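Local coordinates for CELL division protein FTSZ (Haloferax volcanii, PDB 4B46) that controls archaeal cell shape as a GTP-binding, tubulin-like cytoskeletal protein needed for the rod-shaped cells that swim efficiently, at residues 226-238 with 274-287. Numbering follows the deposited sequence.
Sequences GGVSTVGYASEGV and LVRKAALGRLTLPC
T230 and T284 carry the polar part of this contact. The hydroxyl OG1 of T230 donates to the carbonyl O of L285 at 2.7 Å, reaching it 27° off the carbonyl plane. It gets there because OG1 lies anti to the backbone N (chi1 -174°), which turns CG2 towards SG of C287, 3.8 Å away. A valine here would probably leave the carbonyl of L285 without this donor.

T284 grips the next strand residue twice. Its OG1 accepts the N-H of V231 at 2.9 Å, and its own N donates to V231 O at 3.0 Å. OG1 also bonds to V166 O, so one hydroxyl links the loop to two strands.

Apolar groups fill in on both flanks. V228 CG1 meets L285 CD2 at 3.6 Å, the two side chains crossing at about a right angle. L283 CD2 rests on G232 CA at 3.5 Å. A side chain on G232 would run into A278 O. Further along, A234 CB packs against K277 CB and A278 CB, and the CG of E236 lies by L274 CD2. Waters join the strand to the peptides at the end of the helix and the start of the loop; one takes the N-H of Y233 and lies 2.8 Å from both A278 O and R282 O.

Outside the pair, helix 308-322 packs on V275 and A279, while helix 179-198 touches V231 and T284. The last part of helix 265-280, residues 274-280, runs at 138° to strand 228-237, as part of the alpha/beta C-terminal domain of the tubulin/FtsZ fold.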
loop_
_atom_site.group_PDB
_atom_site.type_symbol
_atom_site.label_atom_id
_atom_site.label_comp_id
_atom_site.label_asym_id
_atom_site.label_seq_id
_atom_site.Cartn_x
_atom_site.Cartn_y
_atom_site.Cartn_z
ATOM N N GLY A 226 -13.988 -1.379 4.496
ATOM C CA GLY A 226 -13.405 -2.514 3.795
ATOM C C GLY A 226 -13.381 -2.374 2.281
ATOM O O GLY A 226 -13.699 -1.318 1.731
ATOM N N GLY A 227 -12.997 -3.447 1.602
ATOM C CA GLY A 227 -12.932 -3.437 0.154
ATOM C C GLY A 227 -11.599 -2.924 -0.340
ATOM O O GLY A 227 -10.570 -3.175 0.272
ATOM N N VAL A 228 -11.629 -2.178 -1.440
ATOM C CA VAL A 228 -10.422 -1.720 -2.117
ATOM C C VAL A 228 -10.247 -0.215 -1.952
ATOM O O VAL A 228 -11.219 0.535 -2.042
ATOM C CB VAL A 228 -10.518 -2.052 -3.626
ATOM C CG1 VAL A 228 -9.369 -1.432 -4.392
ATOM C CG2 VAL A 228 -10.552 -3.559 -3.837
ATOM N N SER A 229 -9.015 0.233 -1.717
ATOM C CA SER A 229 -8.729 1.666 -1.673
ATOM C C SER A 229 -7.712 2.096 -2.714
ATOM O O SER A 229 -6.880 1.307 -3.152
ATOM C CB SER A 229 -8.250 2.100 -0.290
ATOM O OG SER A 229 -9.240 1.830 0.675
ATOM N N THR A 230 -7.781 3.366 -3.090
ATOM C CA THR A 230 -6.864 3.945 -4.066
ATOM C C THR A 230 -6.388 5.292 -3.531
ATOM O O THR A 230 -7.081 5.937 -2.733
ATOM C CB THR A 230 -7.540 4.097 -5.458
ATOM O OG1 THR A 230 -6.581 4.535 -6.442
ATOM C CG2 THR A 230 -8.719 5.090 -5.412
ATOM N N VAL A 231 -5.202 5.719 -3.953
ATOM C CA VAL A 231 -4.655 6.979 -3.471
ATOM C C VAL A 231 -4.325 7.964 -4.596
ATOM O O VAL A 231 -3.673 7.605 -5.575
ATOM C CB VAL A 231 -3.412 6.738 -2.572
ATOM C CG1 VAL A 231 -2.656 8.022 -2.320
ATOM C CG2 VAL A 231 -3.842 6.106 -1.248
ATOM N N GLY A 232 -4.790 9.209 -4.447
ATOM C CA GLY A 232 -4.412 10.282 -5.353
ATOM C C GLY A 232 -3.356 11.143 -4.702
ATOM O O GLY A 232 -3.277 11.192 -3.473
ATOM N N TYR A 233 -2.551 11.837 -5.501
ATOM C CA TYR A 233 -1.376 12.515 -4.951
ATOM C C TYR A 233 -0.886 13.625 -5.854
ATOM O O TYR A 233 -0.723 13.432 -7.052
ATOM C CB TYR A 233 -0.240 11.492 -4.735
ATOM C CG TYR A 233 1.113 12.072 -4.329
ATOM C CD1 TYR A 233 2.033 12.488 -5.283
ATOM C CD2 TYR A 233 1.490 12.144 -2.987
ATOM C CE1 TYR A 233 3.269 13.005 -4.920
ATOM C CE2 TYR A 233 2.732 12.647 -2.616
ATOM C CZ TYR A 233 3.610 13.076 -3.585
ATOM O OH TYR A 233 4.835 13.581 -3.222
ATOM N N ALA A 234 -0.633 14.787 -5.263
ATOM C CA ALA A 234 0.048 15.864 -5.961
ATOM C C ALA A 234 0.956 16.601 -4.989
ATOM O O ALA A 234 0.679 16.670 -3.796
ATOM C CB ALA A 234 -0.954 16.821 -6.604
ATOM N N SER A 235 2.054 17.143 -5.496
ATOM C CA SER A 235 2.967 17.893 -4.647
ATOM C C SER A 235 3.625 19.008 -5.430
ATOM O O SER A 235 3.683 18.968 -6.658
ATOM C CB SER A 235 4.036 16.974 -4.057
ATOM O OG SER A 235 4.960 16.571 -5.040
ATOM N N GLU A 236 4.119 20.005 -4.710
ATOM C CA GLU A 236 4.862 21.089 -5.328
ATOM C C GLU A 236 5.763 21.776 -4.309
ATOM O O GLU A 236 5.492 21.755 -3.103
ATOM C CB GLU A 236 3.909 22.104 -5.950
ATOM C CG GLU A 236 2.957 22.739 -4.972
ATOM C CD GLU A 236 2.102 23.800 -5.620
ATOM O OE1 GLU A 236 2.573 24.445 -6.582
ATOM O OE2 GLU A 236 0.954 23.984 -5.171
ATOM N N GLY A 237 6.840 22.379 -4.803
ATOM C CA GLY A 237 7.802 23.051 -3.947
ATOM C C GLY A 237 7.287 24.367 -3.398
ATOM O O GLY A 237 6.207 24.827 -3.777
ATOM N N VAL A 238 8.070 24.963 -2.499
ATOM C CA VAL A 238 7.751 26.256 -1.893
ATOM C C VAL A 238 6.463 26.199 -1.081
ATOM O O VAL A 238 6.432 25.619 0.006
ATOM C CB VAL A 238 7.681 27.386 -2.949
ATOM C CG1 VAL A 238 6.849 28.560 -2.438
ATOM C CG2 VAL A 238 9.084 27.829 -3.353
ATOM N N LEU A 274 -3.812 21.843 -5.300
ATOM C CA LEU A 274 -3.212 20.535 -5.057
ATOM C C LEU A 274 -4.279 19.457 -4.889
ATOM O O LEU A 274 -4.116 18.332 -5.364
ATOM C CB LEU A 274 -2.341 20.557 -3.804
ATOM C CG LEU A 274 -0.901 21.048 -3.877
ATOM C CD1 LEU A 274 -0.258 20.815 -2.523
ATOM C CD2 LEU A 274 -0.112 20.342 -4.986
ATOM N N VAL A 275 -5.358 19.810 -4.196
ATOM C CA VAL A 275 -6.468 18.896 -3.970
ATOM C C VAL A 275 -7.053 18.452 -5.311
ATOM O O VAL A 275 -7.231 17.255 -5.561
ATOM C CB VAL A 275 -7.564 19.541 -3.075
ATOM C CG1 VAL A 275 -8.805 18.679 -3.028
ATOM C CG2 VAL A 275 -7.039 19.768 -1.662
ATOM N N ARG A 276 -7.332 19.417 -6.179
ATOM C CA ARG A 276 -7.815 19.109 -7.525
ATOM C C ARG A 276 -6.830 18.258 -8.330
ATOM O O ARG A 276 -7.229 17.282 -8.966
ATOM C CB ARG A 276 -8.184 20.386 -8.287
ATOM C CG ARG A 276 -9.352 21.149 -7.653
ATOM C CD ARG A 276 -9.971 22.177 -8.614
ATOM N NE ARG A 276 -9.009 23.197 -9.023
ATOM C CZ ARG A 276 -8.716 24.269 -8.296
ATOM N NH1 ARG A 276 -9.315 24.457 -7.129
ATOM N NH2 ARG A 276 -7.826 25.149 -8.731
ATOM N N LYS A 277 -5.550 18.617 -8.292
ATOM C CA LYS A 277 -4.530 17.886 -9.047
ATOM C C LYS A 277 -4.416 16.447 -8.578
ATOM O O LYS A 277 -4.232 15.529 -9.388
ATOM C CB LYS A 277 -3.171 18.574 -8.938
ATOM C CG LYS A 277 -3.065 19.842 -9.754
ATOM C CD LYS A 277 -1.923 20.714 -9.265
ATOM C CE LYS A 277 -1.957 22.088 -9.912
ATOM N NZ LYS A 277 -0.921 22.973 -9.319
ATOM N N ALA A 278 -4.534 16.248 -7.265
ATOM C CA ALA A 278 -4.460 14.914 -6.687
ATOM C C ALA A 278 -5.683 14.082 -7.060
ATOM O O ALA A 278 -5.562 12.890 -7.363
ATOM C CB ALA A 278 -4.308 14.991 -5.166
ATOM N N ALA A 279 -6.859 14.706 -7.048
ATOM C CA ALA A 279 -8.088 13.966 -7.321
ATOM C C ALA A 279 -8.205 13.598 -8.794
ATOM O O ALA A 279 -8.759 12.553 -9.130
ATOM C CB ALA A 279 -9.299 14.746 -6.898
ATOM N N LEU A 280 -7.696 14.464 -9.660
ATOM C CA LEU A 280 -7.847 14.280 -11.106
ATOM C C LEU A 280 -6.601 13.675 -11.750
ATOM O O LEU A 280 -6.614 13.296 -12.926
ATOM C CB LEU A 280 -8.202 15.617 -11.774
ATOM C CG LEU A 280 -9.411 16.323 -11.147
ATOM C CD1 LEU A 280 -9.763 17.613 -11.888
ATOM C CD2 LEU A 280 -10.621 15.400 -11.062
ATOM N N GLY A 281 -5.526 13.574 -10.977
ATOM C CA GLY A 281 -4.287 13.018 -11.489
ATOM C C GLY A 281 -4.316 11.501 -11.484
ATOM O O GLY A 281 -5.339 10.894 -11.172
ATOM N N ARG A 282 -3.185 10.892 -11.815
ATOM C CA ARG A 282 -3.072 9.437 -11.821
ATOM C C ARG A 282 -3.174 8.870 -10.399
ATOM O O ARG A 282 -2.454 9.284 -9.490
ATOM C CB ARG A 282 -1.768 9.011 -12.486
ATOM C CG ARG A 282 -1.632 7.500 -12.702
ATOM C CD ARG A 282 -0.336 7.189 -13.415
ATOM N NE ARG A 282 -0.378 7.654 -14.796
ATOM C CZ ARG A 282 0.642 8.220 -15.421
ATOM N NH1 ARG A 282 1.791 8.391 -14.778
ATOM N NH2 ARG A 282 0.514 8.618 -16.686
ATOM N N LEU A 283 -4.097 7.933 -10.221
ATOM C CA LEU A 283 -4.293 7.253 -8.945
ATOM C C LEU A 283 -3.435 5.992 -8.853
ATOM O O LEU A 283 -3.041 5.440 -9.870
ATOM C CB LEU A 283 -5.760 6.867 -8.807
ATOM C CG LEU A 283 -6.731 8.037 -9.001
ATOM C CD1 LEU A 283 -8.139 7.549 -8.754
ATOM C CD2 LEU A 283 -6.383 9.202 -8.066
ATOM N N THR A 284 -3.158 5.538 -7.634
ATOM C CA THR A 284 -2.409 4.295 -7.444
ATOM C C THR A 284 -3.141 3.161 -8.161
ATOM O O THR A 284 -2.528 2.374 -8.891
ATOM C CB THR A 284 -2.180 3.980 -5.936
ATOM O OG1 THR A 284 -3.435 3.870 -5.251
ATOM C CG2 THR A 284 -1.346 5.083 -5.282
ATOM N N LEU A 285 -4.461 3.114 -7.972
ATOM C CA LEU A 285 -5.352 2.275 -8.768
ATOM C C LEU A 285 -6.329 3.156 -9.538
ATOM O O LEU A 285 -7.201 3.772 -8.941
ATOM C CB LEU A 285 -6.142 1.296 -7.880
ATOM C CG LEU A 285 -7.256 0.500 -8.589
ATOM C CD1 LEU A 285 -6.703 -0.454 -9.677
ATOM C CD2 LEU A 285 -8.103 -0.269 -7.579
ATOM N N PRO A 286 -6.188 3.227 -10.873
ATOM C CA PRO A 286 -7.115 4.068 -11.644
ATOM C C PRO A 286 -8.561 3.602 -11.505
ATOM O O PRO A 286 -8.830 2.394 -11.454
ATOM C CB PRO A 286 -6.629 3.904 -13.093
ATOM C CG PRO A 286 -5.201 3.559 -12.965
ATOM C CD PRO A 286 -5.094 2.704 -11.704
ATOM N N CYS A 287 -9.472 4.565 -11.407
ATOM C CA CYS A 287 -10.900 4.299 -11.295
ATOM C C CYS A 287 -11.650 5.618 -11.387
ATOM O O CYS A 287 -11.042 6.684 -11.402
ATOM C CB CYS A 287 -11.222 3.610 -9.961
ATOM S SG CYS A 287 -10.820 4.574 -8.478
HETATM O O HOH W 1 -1.346 8.646 -6.945
HETATM O O HOH W 2 -3.148 11.747 -8.312
HETATM O O HOH W 3 -0.079 11.227 -8.730
HETATM O O HOH W 4 -1.396 14.507 -9.620
#